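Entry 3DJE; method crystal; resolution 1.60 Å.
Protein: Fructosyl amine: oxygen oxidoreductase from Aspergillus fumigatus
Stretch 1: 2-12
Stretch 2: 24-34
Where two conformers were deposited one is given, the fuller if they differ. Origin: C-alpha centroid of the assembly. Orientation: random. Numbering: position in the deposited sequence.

Stretch 1 (2-12) AVTKSSSLLIV
Stretch 2, residues 24-34: HLARRGYTNVT

Two parallel strands, the strand that includes Leu9 to Val12 and the segment containing Val33 and Thr34, are joined by a ladder of backbone hydrogen bonds. Leu9 N donates to Asn32 O at 3.0 Å, Thr34 N to Leu9 O at 2.9 Å, and Ile11 N to Thr34 O at 2.8 Å, all nearly straight. Leu9 thus pairs with Val33 (CA to CA 4.7 Å) and Leu10 with Thr34 (CA to CA 5.0 Å). Extended backbones, with phi/psi of -117/137 at Leu9 and -108/133 at Val33, bring Val33 CA within 3.4 Å of Leu9 O, a CA-H...O contact that supplements the ladder.

Before the strands, the stretches meet at a type I turn from Thr4 to Ser7, closed by Ser7 N to Thr4 O at 3.2 Å. Thr4 (p) and Ser7 (m) suit this turn because their hydroxyls accept backbone protons: Ser6 N to Thr4 OG1 is 3.2 Å and Thr4 N to Ser7 OG is 2.8 Å. Within the turn, Lys5 O accepts from Thr31 N at 2.8 Å. Asn32, chi1 t and chi2 13°, points its CA-to-CB bond toward the first stretch, and its ND2 donates to Ser6 O at 3.1 Å. Water 1 fills the gap between the stretches, donating to Lys5 O (2.8 Å) and Ser7 O (2.7 Å) and accepting from Asn32 N (2.9 Å).

Across the way, the helix that includes His24 ends after Arg27, and Arg28 is the first residue to leave helical geometry. Tyr30 N still reaches back to Leu25 O at 3.0 Å. Gly29, at phi/psi 103/-3, suits the bend: a CB there would jam against the preceding carbonyl and lie 3.6 Å from Lys5 CE. The freed Arg28 O accepts from Lys5 NZ at 2.9 Å. To reach it, Lys5 (m, m, t, t) lies across Tyr30 (m, chi2 -88°), with CD 4.0 Å from the ring centroid, almost on its normal, and NZ 4.3 Å from that centroid in an off-centre cation-pi contact. A long aliphatic chain ending in a charge serves both roles.

Most of the remaining packing is apolar. Val3 (t) meets the edge of the Tyr30 ring, CG1 to CE1 3.7 Å. Leu9 (m, t) shares a sheet face with Val33 (t), and its CD1 lies 3.6 Å from Tyr30 CD1, 3.7 Å from Leu25 CD2 and 4.2 Å from Val33 CG2. Ile11 (m, t) extends this cluster, CD1 being 3.9 Å from Val33 CG1 and 4.0 Å from CD1 of Leu25 (m, t). Leu9, Ile11, Leu25 and Val33 suit these buried places because their side chains offer hydrocarbon with no polar group to satisfy. Leu10 (t, p) and Thr34 (m) occupy the other face, Leu10 CD1 lying 4.0 Å from Thr34 CB.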

ATOM      1  N   ALA A   2       1.618  24.795 -20.145  1.00 31.76           N
ATOM      2  CA  ALA A   2       1.992  24.873 -21.590  1.00 31.21           C
ATOM      3  C   ALA A   2       2.329  23.491 -22.178  1.00 30.45           C
ATOM      4  O   ALA A   2       2.970  23.383 -23.228  1.00 31.08           O
ATOM      5  CB  ALA A   2       3.149  25.851 -21.789  1.00 31.50           C
ATOM      6  N   VAL A   3       1.882  22.442 -21.491  1.00 29.17           N
ATOM      7  CA  VAL A   3       2.038  21.072 -21.970  1.00 27.23           C
ATOM      8  C   VAL A   3       1.092  20.875 -23.166  1.00 25.25           C
ATOM      9  O   VAL A   3       0.011  21.464 -23.202  1.00 25.50           O
ATOM     10  CB  VAL A   3       1.728  20.066 -20.811  1.00 27.85           C
ATOM     11  CG1 VAL A   3       1.819  18.629 -21.263  1.00 29.02           C
ATOM     12  CG2 VAL A   3       2.683  20.297 -19.637  1.00 28.57           C
ATOM     13  N   THR A   4       1.513  20.106 -24.169  1.00 22.55           N
ATOM     14  CA  THR A   4       0.573  19.610 -25.173  1.00 20.09           C
ATOM     15  C   THR A   4       0.364  18.133 -24.871  1.00 19.11           C
ATOM     16  O   THR A   4       1.052  17.569 -24.015  1.00 17.50           O
ATOM     17  CB  THR A   4       1.060  19.772 -26.640  1.00 20.16           C
ATOM     18  OG1 THR A   4       2.097  18.830 -26.926  1.00 18.20           O
ATOM     19  CG2 THR A   4       1.574  21.189 -26.918  1.00 18.80           C
ATOM     20  N   LYS A   5      -0.558  17.503 -25.586  1.00 18.10           N
ATOM     21  CA  LYS A   5      -0.797  16.072 -25.375  1.00 17.65           C
ATOM     22  C   LYS A   5       0.404  15.216 -25.789  1.00 17.04           C
ATOM     23  O   LYS A   5       0.514  14.073 -25.368  1.00 17.06           O
ATOM     24  CB  LYS A   5      -2.063  15.605 -26.101  1.00 17.86           C
ATOM     25  CG  LYS A   5      -3.341  16.270 -25.603  1.00 19.39           C
ATOM     26  CD  LYS A   5      -3.700  15.848 -24.179  1.00 21.07           C
ATOM     27  CE  LYS A   5      -5.062  16.374 -23.813  1.00 22.20           C
ATOM     28  NZ  LYS A   5      -5.307  16.236 -22.381  1.00 22.92           N
ATOM     29  N   SER A   6       1.291  15.763 -26.623  1.00 16.71           N
ATOM     30  CA  SER A   6       2.461  15.016 -27.074  1.00 16.41           C
ATOM     31  C   SER A   6       3.753  15.440 -26.348  1.00 15.66           C
ATOM     32  O   SER A   6       4.838  14.974 -26.696  1.00 15.11           O
ATOM     33  CB  SER A   6       2.621  15.135 -28.587  1.00 17.23           C
ATOM     34  OG  SER A   6       2.871  16.476 -28.940  1.00 18.43           O
ATOM     35  N   SER A   7       3.624  16.303 -25.348  1.00 14.66           N
ATOM     36  CA  SER A   7       4.776  16.666 -24.509  1.00 14.70           C
ATOM     37  C   SER A   7       5.385  15.433 -23.861  1.00 13.89           C
ATOM     38  O   SER A   7       4.666  14.546 -23.416  1.00 14.25           O
ATOM     39  CB  SER A   7       4.378  17.628 -23.393  1.00 15.85           C
ATOM     40  OG  SER A   7       4.047  18.907 -23.890  1.00 17.75           O
ATOM     41  N   SER A   8       6.712  15.398 -23.779  0.50 13.41           N
ATOM     42  CA  SER A   8       7.400  14.301 -23.093  0.50 12.78           C
ATOM     43  C   SER A   8       7.122  14.339 -21.588  0.50 12.46           C
ATOM     44  O   SER A   8       7.480  15.306 -20.905  0.50 12.63           O
ATOM     45  CB  SER A   8       8.907  14.349 -23.359  0.50 13.03           C
ATOM     46  OG  SER A   8       9.576  13.353 -22.596  0.50 12.83           O
ATOM     47  N   LEU A   9       6.469  13.287 -21.094  1.00 11.96           N
ATOM     48  CA  LEU A   9       6.168  13.143 -19.665  1.00 11.02           C
ATOM     49  C   LEU A   9       6.894  11.915 -19.148  1.00 11.16           C
ATOM     50  O   LEU A   9       6.917  10.877 -19.812  1.00 11.69           O
ATOM     51  CB  LEU A   9       4.660  12.996 -19.421  1.00 10.42           C
ATOM     52  CG  LEU A   9       3.763  14.068 -20.041  1.00 10.64           C
ATOM     53  CD1 LEU A   9       2.307  13.741 -19.701  1.00 11.98           C
ATOM     54  CD2 LEU A   9       4.127  15.425 -19.472  1.00 11.89           C
ATOM     55  N   LEU A  10       7.489  12.042 -17.969  1.00 10.54           N
ATOM     56  CA  LEU A  10       8.297  10.970 -17.400  1.00 10.57           C
ATOM     57  C   LEU A  10       7.750  10.596 -16.045  1.00 10.47           C
ATOM     58  O   LEU A  10       7.499  11.480 -15.223  1.00 10.85           O
ATOM     59  CB  LEU A  10       9.735  11.445 -17.240  1.00 11.10           C
ATOM     60  CG  LEU A  10      10.755  10.398 -16.798  1.00 10.87           C
ATOM     61  CD1 LEU A  10      10.886   9.283 -17.836  1.00 12.04           C
ATOM     62  CD2 LEU A  10      12.102  11.074 -16.589  1.00 11.63           C
ATOM     63  N   ILE A  11       7.534   9.297 -15.819  1.00 10.04           N
ATOM     64  CA  ILE A  11       7.097   8.829 -14.503  1.00  9.22           C
ATOM     65  C   ILE A  11       8.200   7.985 -13.897  1.00  9.18           C
ATOM     66  O   ILE A  11       8.648   7.011 -14.523  1.00  9.11           O
ATOM     67  CB  ILE A  11       5.808   7.992 -14.576  1.00  9.38           C
ATOM     68  CG1 ILE A  11       4.675   8.828 -15.172  1.00 10.12           C
ATOM     69  CG2 ILE A  11       5.429   7.437 -13.189  1.00  9.99           C
ATOM     70  CD1 ILE A  11       3.470   8.007 -15.538  1.00 11.77           C
ATOM     71  N   VAL A  12       8.654   8.372 -12.704  1.00  8.29           N
ATOM     72  CA  VAL A  12       9.660   7.590 -11.969  1.00  9.17           C
ATOM     73  C   VAL A  12       8.944   6.635 -11.021  1.00  9.47           C
ATOM     74  O   VAL A  12       8.367   7.061 -10.007  1.00  9.83           O
ATOM     75  CB  VAL A  12      10.661   8.495 -11.197  1.00  8.90           C
ATOM     76  CG1 VAL A  12      11.685   7.638 -10.363  1.00  9.26           C
ATOM     77  CG2 VAL A  12      11.401   9.418 -12.151  1.00 11.51           C
ATOM     78  N   HIS A  24      -4.030   6.944 -16.390  1.00  9.49           N
ATOM     79  CA  HIS A  24      -4.873   8.129 -16.494  1.00 10.26           C
ATOM     80  C   HIS A  24      -4.338   9.167 -17.463  1.00  9.94           C
ATOM     81  O   HIS A  24      -5.127   9.805 -18.164  1.00 10.52           O
ATOM     82  CB  HIS A  24      -5.225   8.673 -15.121  1.00 10.97           C
ATOM     83  CG  HIS A  24      -6.207   7.807 -14.408  1.00 11.54           C
ATOM     84  ND1 HIS A  24      -7.537   7.751 -14.771  1.00 14.31           N
ATOM     85  CD2 HIS A  24      -6.052   6.919 -13.396  1.00 10.34           C
ATOM     86  CE1 HIS A  24      -8.168   6.892 -13.986  1.00 13.76           C
ATOM     87  NE2 HIS A  24      -7.288   6.369 -13.149  1.00 11.97           N
ATOM     88  N   LEU A  25      -3.020   9.282 -17.581  1.00  9.54           N
ATOM     89  CA  LEU A  25      -2.463  10.160 -18.619  1.00  9.69           C
ATOM     90  C   LEU A  25      -2.910   9.657 -19.989  1.00  9.85           C
ATOM     91  O   LEU A  25      -3.354  10.456 -20.833  1.00 10.65           O
ATOM     92  CB  LEU A  25      -0.933  10.204 -18.562  1.00  9.67           C
ATOM     93  CG  LEU A  25      -0.339  11.066 -17.452  1.00  9.01           C
ATOM     94  CD1 LEU A  25       1.155  10.764 -17.298  1.00 11.09           C
ATOM     95  CD2 LEU A  25      -0.543  12.575 -17.658  1.00  9.93           C
ATOM     96  N   ALA A  26      -2.780   8.345 -20.212  1.00 10.74           N
ATOM     97  CA  ALA A  26      -3.146   7.731 -21.489  1.00 11.02           C
ATOM     98  C   ALA A  26      -4.634   7.937 -21.761  1.00 11.64           C
ATOM     99  O   ALA A  26      -5.021   8.313 -22.877  1.00 12.07           O
ATOM    100  CB  ALA A  26      -2.810   6.243 -21.498  1.00 12.18           C
ATOM    101  N   ARG A  27      -5.467   7.729 -20.743  1.00 11.36           N
ATOM    102  CA  ARG A  27      -6.927   7.934 -20.927  1.00 12.08           C
ATOM    103  C   ARG A  27      -7.280   9.372 -21.252  1.00 12.93           C
ATOM    104  O   ARG A  27      -8.275   9.633 -21.943  1.00 13.55           O
ATOM    105  CB  ARG A  27      -7.716   7.465 -19.705  1.00 12.22           C
ATOM    106  CG  ARG A  27      -7.705   5.967 -19.551  1.00 12.54           C
ATOM    107  CD  ARG A  27      -8.524   5.591 -18.323  1.00 13.03           C
ATOM    108  NE  ARG A  27      -8.744   4.157 -18.244  1.00 13.46           N
ATOM    109  CZ  ARG A  27      -9.443   3.566 -17.274  1.00 14.04           C
ATOM    110  NH1 ARG A  27      -9.984   4.301 -16.305  1.00 16.79           N
ATOM    111  NH2 ARG A  27      -9.606   2.248 -17.279  1.00 16.10           N
ATOM    112  N   ARG A  28      -6.470  10.301 -20.759  1.00 13.20           N
ATOM    113  CA  ARG A  28      -6.739  11.717 -20.936  1.00 14.14           C
ATOM    114  C   ARG A  28      -6.085  12.285 -22.199  1.00 14.43           C
ATOM    115  O   ARG A  28      -6.140  13.492 -22.442  1.00 15.76           O
ATOM    116  CB  ARG A  28      -6.409  12.491 -19.656  1.00 14.40           C
ATOM    117  CG  ARG A  28      -7.420  12.137 -18.557  1.00 14.76           C
ATOM    118  CD  ARG A  28      -6.966  12.485 -17.151  1.00 16.99           C
ATOM    119  NE  ARG A  28      -6.875  13.920 -16.915  1.00 18.16           N
ATOM    120  CZ  ARG A  28      -6.975  14.486 -15.714  1.00 18.09           C
ATOM    121  NH1 ARG A  28      -7.201  13.747 -14.637  1.00 17.82           N
ATOM    122  NH2 ARG A  28      -6.862  15.793 -15.593  1.00 17.10           N
ATOM    123  N   GLY A  29      -5.511  11.394 -23.003  1.00 14.17           N
ATOM    124  CA  GLY A  29      -5.072  11.743 -24.355  1.00 14.70           C
ATOM    125  C   GLY A  29      -3.592  11.954 -24.549  1.00 14.65           C
ATOM    126  O   GLY A  29      -3.153  12.204 -25.678  1.00 14.91           O
ATOM    127  N   TYR A  30      -2.809  11.867 -23.474  1.00 13.54           N
ATOM    128  CA  TYR A  30      -1.357  12.075 -23.607  1.00 13.12           C
ATOM    129  C   TYR A  30      -0.706  10.924 -24.353  1.00 13.15           C
ATOM    130  O   TYR A  30      -1.026   9.761 -24.096  1.00 13.45           O
ATOM    131  CB  TYR A  30      -0.715  12.303 -22.246  1.00 13.06           C
ATOM    132  CG  TYR A  30      -1.141  13.600 -21.598  1.00 13.47           C
ATOM    133  CD1 TYR A  30      -0.436  14.787 -21.850  1.00 13.45           C
ATOM    134  CD2 TYR A  30      -2.249  13.660 -20.756  1.00 12.36           C
ATOM    135  CE1 TYR A  30      -0.808  15.982 -21.255  1.00 11.38           C
ATOM    136  CE2 TYR A  30      -2.629  14.862 -20.144  1.00 12.80           C
ATOM    137  CZ  TYR A  30      -1.906  16.026 -20.406  1.00 14.34           C
ATOM    138  OH  TYR A  30      -2.289  17.226 -19.829  1.00 14.84           O
ATOM    139  N   THR A  31       0.219  11.244 -25.262  1.00 12.62           N
ATOM    140  CA  THR A  31       0.738  10.232 -26.185  1.00 12.77           C
ATOM    141  C   THR A  31       2.254  10.049 -26.142  1.00 12.52           C
ATOM    142  O   THR A  31       2.797   9.286 -26.950  1.00 12.97           O
ATOM    143  CB  THR A  31       0.385  10.582 -27.633  1.00 13.23           C
ATOM    144  OG1 THR A  31       0.960  11.850 -27.946  1.00 15.25           O
ATOM    145  CG2 THR A  31      -1.111  10.664 -27.825  1.00 13.28           C
ATOM    146  N   ASN A  32       2.926  10.727 -25.213  1.00 13.05           N
ATOM    147  CA  ASN A  32       4.378  10.655 -25.118  1.00 13.52           C
ATOM    148  C   ASN A  32       4.850  10.462 -23.673  1.00 13.30           C
ATOM    149  O   ASN A  32       5.645  11.251 -23.148  1.00 14.36           O
ATOM    150  CB  ASN A  32       5.005  11.897 -25.773  1.00 14.04           C
ATOM    151  CG  ASN A  32       6.519  11.784 -25.943  1.00 15.88           C
ATOM    152  OD1 ASN A  32       7.101  10.701 -25.802  1.00 18.47           O
ATOM    153  ND2 ASN A  32       7.166  12.912 -26.241  1.00 19.30           N
ATOM    154  N   VAL A  33       4.372   9.382 -23.058  1.00 12.50           N
ATOM    155  CA  VAL A  33       4.634   9.112 -21.632  1.00 11.58           C
ATOM    156  C   VAL A  33       5.615   7.957 -21.528  1.00 11.77           C
ATOM    157  O   VAL A  33       5.449   6.933 -22.201  1.00 11.14           O
ATOM    158  CB  VAL A  33       3.321   8.711 -20.909  1.00 11.92           C
ATOM    159  CG1 VAL A  33       3.574   8.430 -19.420  1.00 11.81           C
ATOM    160  CG2 VAL A  33       2.243   9.792 -21.098  1.00 11.99           C
ATOM    161  N   THR A  34       6.638   8.130 -20.686  1.00 11.18           N
ATOM    162  CA  THR A  34       7.601   7.066 -20.423  1.00 10.72           C
ATOM    163  C   THR A  34       7.624   6.774 -18.930  1.00 10.36           C
ATOM    164  O   THR A  34       7.638   7.700 -18.114  1.00 10.81           O
ATOM    165  CB  THR A  34       9.020   7.462 -20.893  1.00 11.32           C
ATOM    166  OG1 THR A  34       8.993   7.738 -22.301  1.00 12.06           O
ATOM    167  CG2 THR A  34      10.012   6.333 -20.658  1.00 12.49           C
TER
HETATM  168  O   HOH W   1       2.383  13.043 -23.569  1.00 12.13           O
HETATM  169  O   HOH W   2       8.365  10.406 -22.451  1.00 23.03           O